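Local coordinates for protein type II restriction enzyme AgeI (Thalassobius gelatinovorus, PDB 5DWA) that recognises the double-stranded DNA sequence 5'-ACCGGT-3' and cleaves it after the first A, leaving 5'-phosphate ends, at residues Lys140-Glu146 with Val161-Ala167; Leu190-Leu194 with Tyr272-Leu277. All coordinates share one frame; numbering follows the deposited sequence. Where two conformers were deposited one is given.

Contact 1: Lys140-Glu146 with Val161-Ala167; sequences KVDVMIE and VVGGIHA. With nucleotides of chain C.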
ATOM      1  N   LYS A 140       5.262   8.818   8.114  1.00 15.57           N
ATOM      2  CA  LYS A 140       4.236   8.957   7.073  1.00 15.75           C
ATOM      3  C   LYS A 140       3.580  10.331   7.139  1.00 15.95           C
ATOM      4  O   LYS A 140       2.431  10.486   7.576  1.00 16.78           O
ATOM      5  CB  LYS A 140       3.182   7.843   7.180  1.00 17.14           C
ATOM      6  CG  LYS A 140       2.158   7.797   6.039  1.00 19.12           C
ATOM      7  CD  LYS A 140       2.809   7.767   4.652  1.00 21.36           C
ATOM      8  CE  LYS A 140       1.816   7.243   3.602  1.00 22.33           C
ATOM      9  NZ  LYS A 140       2.261   7.508   2.208  1.00 24.79           N
ATOM     10  N   VAL A 141       4.347  11.331   6.714  1.00 16.40           N
ATOM     11  CA  VAL A 141       3.857  12.691   6.517  1.00 16.11           C
ATOM     12  C   VAL A 141       4.685  13.248   5.371  1.00 14.46           C
ATOM     13  O   VAL A 141       5.864  12.917   5.248  1.00 15.43           O
ATOM     14  CB  VAL A 141       3.965  13.538   7.805  1.00 18.80           C
ATOM     15  CG1 VAL A 141       5.409  13.675   8.260  1.00 18.78           C
ATOM     16  CG2 VAL A 141       3.309  14.893   7.609  1.00 18.83           C
ATOM     17  N   ASP A 142       4.075  14.061   4.514  1.00 12.26           N
ATOM     18  CA  ASP A 142       4.687  14.362   3.220  1.00 11.43           C
ATOM     19  C   ASP A 142       5.231  15.775   3.045  1.00 11.99           C
ATOM     20  O   ASP A 142       6.303  15.958   2.482  1.00 13.87           O
ATOM     21  CB  ASP A 142       3.662  14.062   2.122  1.00 12.16           C
ATOM     22  CG  ASP A 142       3.100  12.669   2.247  1.00 15.02           C
ATOM     23  OD1 ASP A 142       3.907  11.724   2.347  1.00 17.62           O
ATOM     24  OD2 ASP A 142       1.866  12.521   2.288  1.00 16.43           O
ATOM     25  N   VAL A 143       4.477  16.763   3.495  1.00 11.14           N
ATOM     26  CA  VAL A 143       4.850  18.153   3.278  1.00 11.44           C
ATOM     27  C   VAL A 143       4.790  18.870   4.626  1.00 11.11           C
ATOM     28  O   VAL A 143       3.807  18.751   5.355  1.00 13.55           O
ATOM     29  CB  VAL A 143       3.916  18.835   2.251  1.00 13.91           C
ATOM     30  CG1 VAL A 143       4.304  20.284   2.038  1.00 13.33           C
ATOM     31  CG2 VAL A 143       3.865  18.059   0.919  1.00 14.26           C
ATOM     32  N   MET A 144       5.837  19.594   4.995  1.00 11.93           N
ATOM     33  CA  MET A 144       5.772  20.274   6.280  1.00 12.89           C
ATOM     34  C   MET A 144       5.201  21.677   6.105  1.00 13.15           C
ATOM     35  O   MET A 144       5.287  22.265   5.023  1.00 13.41           O
ATOM     36  CB  MET A 144       7.146  20.288   6.969  1.00 16.98           C
ATOM     37  CG  MET A 144       8.117  21.353   6.544  1.00 21.65           C
ATOM     38  SD  MET A 144       9.542  21.410   7.673  1.00 23.13           S
ATOM     39  CE  MET A 144      10.774  21.973   6.514  1.00 23.98           C
ATOM     40  N   ILE A 145       4.553  22.165   7.159  1.00 12.54           N
ATOM     41  CA  ILE A 145       3.989  23.507   7.186  1.00 13.06           C
ATOM     42  C   ILE A 145       4.758  24.302   8.222  1.00 13.39           C
ATOM     43  O   ILE A 145       4.939  23.822   9.348  1.00 12.97           O
ATOM     44  CB  ILE A 145       2.490  23.518   7.540  1.00 11.99           C
ATOM     45  CG1 ILE A 145       1.715  22.470   6.731  1.00 12.38           C
ATOM     46  CG2 ILE A 145       1.906  24.921   7.343  1.00 12.09           C
ATOM     47  CD1 ILE A 145       0.307  22.231   7.269  1.00 13.20           C
ATOM     48  N   GLU A 146       5.208  25.493   7.831  1.00 13.22           N
ATOM     49  CA  GLU A 146       5.960  26.378   8.718  1.00 14.47           C
ATOM     50  C   GLU A 146       5.342  27.763   8.751  1.00 15.52           C
ATOM     51  O   GLU A 146       4.696  28.188   7.794  1.00 16.06           O
ATOM     52  CB  GLU A 146       7.416  26.480   8.275  1.00 15.32           C
ATOM     53  CG  GLU A 146       8.218  25.202   8.423  1.00 16.50           C
ATOM     54  CD  GLU A 146       9.613  25.342   7.855  1.00 17.24           C
ATOM     55  OE1 GLU A 146       9.741  25.646   6.651  1.00 17.95           O
ATOM     56  OE2 GLU A 146      10.587  25.167   8.617  1.00 19.60           O
ATOM     57  N   VAL A 161       8.117  25.034  12.608  0.65 16.32           N
ATOM     58  CA  VAL A 161       7.165  24.027  12.138  0.65 16.01           C
ATOM     59  C   VAL A 161       5.862  24.064  12.930  0.65 16.13           C
ATOM     60  O   VAL A 161       5.873  24.125  14.163  0.65 17.36           O
ATOM     61  CB  VAL A 161       7.746  22.605  12.222  0.65 16.50           C
ATOM     62  CG1 VAL A 161       6.848  21.623  11.466  0.65 13.04           C
ATOM     63  CG2 VAL A 161       9.141  22.572  11.655  0.65 18.64           C
ATOM     64  N   VAL A 162       4.737  24.014  12.219  1.00 15.05           N
ATOM     65  CA  VAL A 162       3.429  24.086  12.857  1.00 15.28           C
ATOM     66  C   VAL A 162       2.553  22.887  12.504  1.00 14.96           C
ATOM     67  O   VAL A 162       1.467  22.720  13.060  1.00 17.58           O
ATOM     68  CB  VAL A 162       2.678  25.367  12.460  1.00 16.92           C
ATOM     69  CG1 VAL A 162       3.373  26.602  13.025  1.00 17.41           C
ATOM     70  CG2 VAL A 162       2.570  25.463  10.945  1.00 18.23           C
ATOM     71  N   GLY A 163       3.010  22.077  11.552  1.00 14.33           N
ATOM     72  CA  GLY A 163       2.282  20.875  11.204  1.00 15.21           C
ATOM     73  C   GLY A 163       2.734  20.255   9.903  1.00 13.18           C
ATOM     74  O   GLY A 163       3.819  20.537   9.405  1.00 12.04           O
ATOM     75  N   GLY A 164       1.896  19.383   9.355  1.00 12.11           N
ATOM     76  CA  GLY A 164       2.255  18.725   8.120  1.00 12.14           C
ATOM     77  C   GLY A 164       1.045  18.290   7.349  1.00 11.74           C
ATOM     78  O   GLY A 164      -0.080  18.258   7.856  1.00 13.04           O
ATOM     79  N   ILE A 165       1.282  17.992   6.073  0.73 10.64           N
ATOM     80  CA  ILE A 165       0.258  17.520   5.139  0.73 10.52           C
ATOM     81  C   ILE A 165       0.505  16.059   4.752  0.73 12.04           C
ATOM     82  O   ILE A 165       1.627  15.697   4.395  0.73 12.53           O
ATOM     83  CB  ILE A 165       0.226  18.382   3.858  0.73 10.05           C
ATOM     84  CG1 ILE A 165       0.026  19.860   4.214  0.73 11.13           C
ATOM     85  CG2 ILE A 165      -0.868  17.899   2.915  0.73 11.79           C
ATOM     86  CD1 ILE A 165       0.033  20.773   3.004  0.73 12.06           C
ATOM     87  N   HIS A 166      -0.538  15.229   4.863  1.00 12.06           N
ATOM     88  CA  HIS A 166      -0.571  13.902   4.287  1.00 11.62           C
ATOM     89  C   HIS A 166      -1.183  14.052   2.918  1.00 12.64           C
ATOM     90  O   HIS A 166      -2.382  14.317   2.808  1.00 13.77           O
ATOM     91  CB  HIS A 166      -1.392  12.981   5.178  1.00 12.92           C
ATOM     92  CG  HIS A 166      -0.929  13.001   6.593  1.00 12.95           C
ATOM     93  ND1 HIS A 166      -0.006  12.103   7.080  1.00 14.97           N
ATOM     94  CD2 HIS A 166      -1.204  13.853   7.612  1.00 13.24           C
ATOM     95  CE1 HIS A 166       0.251  12.386   8.345  1.00 13.87           C
ATOM     96  NE2 HIS A 166      -0.453  13.452   8.688  1.00 12.53           N
ATOM     97  N   ALA A 167      -0.352  13.935   1.884  1.00 13.51           N
ATOM     98  CA  ALA A 167      -0.773  14.198   0.517  1.00 14.15           C
ATOM     99  C   ALA A 167      -0.992  12.873  -0.185  1.00 16.35           C
ATOM    100  O   ALA A 167      -0.099  12.030  -0.210  1.00 19.13           O
ATOM    101  CB  ALA A 167       0.267  15.029  -0.220  1.00 14.10           C
TER
ATOM    102  P    DC C   5       4.496   5.758   0.842  1.00 26.93           P
ATOM    103  OP1  DC C   5       4.696   6.907   1.760  1.00 27.58           O
ATOM    104  OP2  DC C   5       3.803   4.544   1.321  1.00 30.66           O
ATOM    105  O5'  DC C   5       3.752   6.292  -0.464  1.00 23.77           O
ATOM    106  C5'  DC C   5       4.252   7.427  -1.150  1.00 22.20           C
ATOM    107  C4'  DC C   5       4.263   7.177  -2.643  1.00 19.26           C
ATOM    108  O4'  DC C   5       5.238   6.174  -2.944  1.00 17.98           O
ATOM    109  C3'  DC C   5       2.953   6.639  -3.183  1.00 19.37           C
ATOM    110  O3'  DC C   5       2.147   7.732  -3.558  1.00 20.77           O
ATOM    111  C2'  DC C   5       3.389   5.807  -4.402  1.00 18.12           C
ATOM    112  C1'  DC C   5       4.853   5.451  -4.101  1.00 17.24           C
ATOM    113  N1   DC C   5       5.108   3.995  -3.834  1.00 17.17           N
ATOM    114  C2   DC C   5       5.906   3.254  -4.715  1.00 16.41           C
ATOM    115  O2   DC C   5       6.377   3.816  -5.704  1.00 15.82           O
ATOM    116  N3   DC C   5       6.147   1.946  -4.455  1.00 17.82           N
ATOM    117  C4   DC C   5       5.618   1.374  -3.362  1.00 18.47           C
ATOM    118  N4   DC C   5       5.886   0.083  -3.142  1.00 20.02           N
ATOM    119  C5   DC C   5       4.814   2.111  -2.446  1.00 18.89           C
ATOM    120  C6   DC C   5       4.582   3.399  -2.715  1.00 18.69           C
TER
HETATM  121  O   HOH W   1       0.569   9.279  -0.095  1.00 19.66           O
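Ile165 O accepts two backbone N-H groups, from Asp142 N at 2.9 Å and Val143 N at 3.2 Å, a classic beta bulge. Asp142 OD2 takes Ala167 N at 2.7 Å through its anti lone pair. Ile165 N hydrogen-bonds to Val143 O at 2.7 Å, in the carbonyl plane. A second classic bulge lies at the far end, where Val162 N gives a nearly straight bond (178°) to Ile145 O and Gly163 N a weak one.

Packing is tight on the face of Val143, Ile145 and Ile165. Ile145 CD1 lies 3.9 Å from Ile165 CG1, their side chains crossing at about a right angle. Ile113 and Leu115 of flanking strand 113-117 pack beside Val143 and Ile145, and helix 84-109 touches Val143 and Ala167. On the other side of the sheet, against helix 178-187, Val141 CG2 sits over one face of the His166 ring, offset toward its rim. The ring's ND1 is hydrogen-bonded to Asp178 OD1.

The side of Met144 is looser. Its partly exposed chain leads away, with SD 4.2 Å from Val161 CG2. Glu146 on that face forms salt bridges with Arg129 and Arg114. At the DNA end, Lys140 NZ hydrogen-bonds to phosphate oxygen OP1 of DC5 of chain C, at a very short 2.5 Å. This bulged antiparallel hairpin beside the DNA is consistent with the central sheet of the PD-(D/E)XK nuclease fold.

Contact 2: Leu190-Leu194 with Tyr272-Leu277; sequences LLSVL and YLVAQL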
ATOM      1  N   LEU A 190       0.337  19.679  16.656  1.00 17.09           N
ATOM      2  CA  LEU A 190       0.626  20.051  15.278  1.00 15.96           C
ATOM      3  C   LEU A 190      -0.611  19.929  14.391  1.00 16.52           C
ATOM      4  O   LEU A 190      -1.471  19.082  14.626  1.00 17.27           O
ATOM      5  CB  LEU A 190       1.743  19.172  14.716  1.00 16.25           C
ATOM      6  CG  LEU A 190       3.117  19.292  15.379  1.00 17.29           C
ATOM      7  CD1 LEU A 190       3.964  18.069  15.067  1.00 19.13           C
ATOM      8  CD2 LEU A 190       3.828  20.551  14.907  1.00 18.52           C
ATOM      9  N   LEU A 191      -0.703  20.778  13.374  1.00 14.90           N
ATOM     10  CA  LEU A 191      -1.727  20.584  12.352  1.00 15.40           C
ATOM     11  C   LEU A 191      -1.380  19.341  11.544  1.00 14.46           C
ATOM     12  O   LEU A 191      -0.221  19.130  11.185  1.00 14.61           O
ATOM     13  CB  LEU A 191      -1.835  21.806  11.441  1.00 17.31           C
ATOM     14  CG  LEU A 191      -2.435  23.070  12.052  1.00 20.43           C
ATOM     15  CD1 LEU A 191      -2.451  24.187  11.032  1.00 21.09           C
ATOM     16  CD2 LEU A 191      -3.834  22.783  12.559  1.00 23.50           C
ATOM     17  N   SER A 192      -2.385  18.514  11.281  1.00 13.27           N
ATOM     18  CA  SER A 192      -2.188  17.324  10.456  1.00 12.76           C
ATOM     19  C   SER A 192      -3.288  17.266   9.406  1.00 13.02           C
ATOM     20  O   SER A 192      -4.402  16.820   9.680  1.00 14.68           O
ATOM     21  CB  SER A 192      -2.186  16.062  11.315  1.00 14.43           C
ATOM     22  OG  SER A 192      -2.005  14.903  10.517  1.00 15.09           O
ATOM     23  N   VAL A 193      -2.971  17.733   8.203  1.00 11.40           N
ATOM     24  CA  VAL A 193      -3.979  17.904   7.165  1.00 11.91           C
ATOM     25  C   VAL A 193      -3.903  16.766   6.161  1.00 12.26           C
ATOM     26  O   VAL A 193      -2.815  16.358   5.766  1.00 13.78           O
ATOM     27  CB  VAL A 193      -3.790  19.258   6.457  1.00 14.62           C
ATOM     28  CG1 VAL A 193      -4.794  19.446   5.335  1.00 15.92           C
ATOM     29  CG2 VAL A 193      -3.910  20.405   7.476  1.00 16.47           C
ATOM     30  N   LEU A 194      -5.066  16.234   5.781  1.00 12.50           N
ATOM     31  CA  LEU A 194      -5.161  15.307   4.660  1.00 12.70           C
ATOM     32  C   LEU A 194      -5.539  16.089   3.406  1.00 12.99           C
ATOM     33  O   LEU A 194      -6.634  16.638   3.327  1.00 15.27           O
ATOM     34  CB  LEU A 194      -6.206  14.221   4.952  1.00 13.09           C
ATOM     35  CG  LEU A 194      -6.387  13.162   3.865  1.00 14.46           C
ATOM     36  CD1 LEU A 194      -5.106  12.366   3.682  1.00 16.94           C
ATOM     37  CD2 LEU A 194      -7.556  12.238   4.213  1.00 14.81           C
ATOM     38  N   TYR A 272      -8.007  28.339   5.955  1.00 22.52           N
ATOM     39  CA  TYR A 272      -7.882  27.438   7.092  1.00 21.61           C
ATOM     40  C   TYR A 272      -6.529  27.581   7.781  1.00 19.92           C
ATOM     41  O   TYR A 272      -6.462  27.746   8.995  1.00 20.52           O
ATOM     42  CB  TYR A 272      -8.098  25.990   6.645  1.00 22.05           C
ATOM     43  CG  TYR A 272      -7.803  24.965   7.710  1.00 23.77           C
ATOM     44  CD1 TYR A 272      -8.709  24.718   8.737  1.00 23.84           C
ATOM     45  CD2 TYR A 272      -6.622  24.234   7.688  1.00 24.60           C
ATOM     46  CE1 TYR A 272      -8.441  23.782   9.713  1.00 23.95           C
ATOM     47  CE2 TYR A 272      -6.346  23.296   8.658  1.00 24.34           C
ATOM     48  CZ  TYR A 272      -7.259  23.070   9.666  1.00 24.69           C
ATOM     49  OH  TYR A 272      -6.988  22.136  10.637  1.00 26.82           O
ATOM     50  N   LEU A 273      -5.452  27.523   7.004  1.00 19.70           N
ATOM     51  CA  LEU A 273      -4.116  27.683   7.566  1.00 19.45           C
ATOM     52  C   LEU A 273      -3.942  29.048   8.225  1.00 20.50           C
ATOM     53  O   LEU A 273      -3.384  29.144   9.316  1.00 21.61           O
ATOM     54  CB  LEU A 273      -3.047  27.491   6.491  1.00 18.96           C
ATOM     55  CG  LEU A 273      -2.887  26.060   5.980  1.00 19.26           C
ATOM     56  CD1 LEU A 273      -1.664  25.969   5.084  1.00 18.06           C
ATOM     57  CD2 LEU A 273      -2.795  25.065   7.134  1.00 19.51           C
ATOM     58  N   VAL A 274      -4.424  30.098   7.566  1.00 21.17           N
ATOM     59  CA  VAL A 274      -4.266  31.450   8.096  1.00 23.27           C
ATOM     60  C   VAL A 274      -5.000  31.595   9.427  1.00 24.62           C
ATOM     61  O   VAL A 274      -4.460  32.146  10.387  1.00 25.89           O
ATOM     62  CB  VAL A 274      -4.769  32.511   7.094  1.00 23.42           C
ATOM     63  CG1 VAL A 274      -4.866  33.879   7.761  1.00 24.07           C
ATOM     64  CG2 VAL A 274      -3.847  32.572   5.891  1.00 23.60           C
ATOM     65  N   ALA A 275      -6.220  31.070   9.487  1.00 24.48           N
ATOM     66  CA  ALA A 275      -7.023  31.128  10.703  1.00 25.20           C
ATOM     67  C   ALA A 275      -6.405  30.301  11.829  1.00 26.50           C
ATOM     68  O   ALA A 275      -6.355  30.739  12.979  1.00 27.65           O
ATOM     69  CB  ALA A 275      -8.437  30.657  10.419  1.00 24.28           C
ATOM     70  N   GLN A 276      -5.937  29.102  11.498  1.00 26.23           N
ATOM     71  CA  GLN A 276      -5.335  28.218  12.493  1.00 27.21           C
ATOM     72  C   GLN A 276      -4.013  28.743  13.048  1.00 27.87           C
ATOM     73  O   GLN A 276      -3.646  28.426  14.183  1.00 27.79           O
ATOM     74  CB  GLN A 276      -5.109  26.826  11.897  1.00 27.02           C
ATOM     75  CG  GLN A 276      -6.380  26.057  11.611  1.00 28.67           C
ATOM     76  CD  GLN A 276      -7.140  25.717  12.870  1.00 31.19           C
ATOM     77  OE1 GLN A 276      -6.550  25.337  13.882  1.00 33.10           O
ATOM     78  NE2 GLN A 276      -8.458  25.857  12.819  1.00 30.96           N
ATOM     79  N   LEU A 277      -3.302  29.539  12.254  1.00 29.17           N
ATOM     80  CA  LEU A 277      -1.931  29.919  12.597  1.00 31.78           C
ATOM     81  C   LEU A 277      -1.767  31.383  12.972  1.00 36.21           C
ATOM     82  O   LEU A 277      -0.657  31.848  13.196  1.00 37.20           O
ATOM     83  CB  LEU A 277      -0.995  29.589  11.435  1.00 30.38           C
ATOM     84  CG  LEU A 277      -0.900  28.108  11.063  1.00 28.33           C
ATOM     85  CD1 LEU A 277      -0.004  27.900   9.845  1.00 27.55           C
ATOM     86  CD2 LEU A 277      -0.406  27.298  12.254  1.00 27.54           C
TER
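Strand 191-194 and helix 272-277 run nearly antiparallel, at 167°, with their axes 11.5 Å apart at closest approach. No hydrogen bond joins them. The nearest CA atoms, of Leu191 and Gln276, are 8.4 Å apart, so side chains alone bridge the gap. Leu191 and Val193 start toward the helix, while Ser192 between them starts away from it.

Leu191 carries most of the contact. Its CD1 enters among three helix residues, 3.8 Å from Gln276 CB, 3.9 Å from Leu277 CD2 and 4.0 Å from Leu273 CD2. Its other methyl, CD2, approaches Tyr272 OH at 3.7 Å. This is helix-on-sheet packing in an alpha/beta fold. The C-terminal helix 268-277 covers the Leu191 and Val193 face of the central sheet, and Ser192 meets Met185 and Met186 of helix 178-187.

Tyr272 extends toward the strand with CG anti to the backbone N (chi1 172°). Its ring slides past Val193 in the opposite direction, CE2 lying 4.0 Å from Val193 CG2. The methyl meets the ring obliquely. Gln276, one helical turn on, bends at chi2 (-65°) and lays its CG over one face of the same ring, 3.6 Å above the plane and offset toward the rim. Gln276 is exposed to solvent. Phe238 of the next strand touches both Val193 and Tyr272.

From the N terminus, the chain first enters contact 1 at 140-146. It loops through 14 residues and returns along 161-167, closing the hairpin. It then passes through helix 178-187 and comes back as strand 191-196, parallel to and beside strand 159-168, a beta-alpha-beta crossover. Contact 2 opens there and closes 78 residues later with the C-terminal helix. The two contacts are in series and neither nest nor cross. They meet inside the sheet, where Gly164 N probably hydrogen-bonds to Leu191 O, and His166 N to Val193 O. Together they tie the hairpin, the next sheet strand and the C-terminal helix into one body.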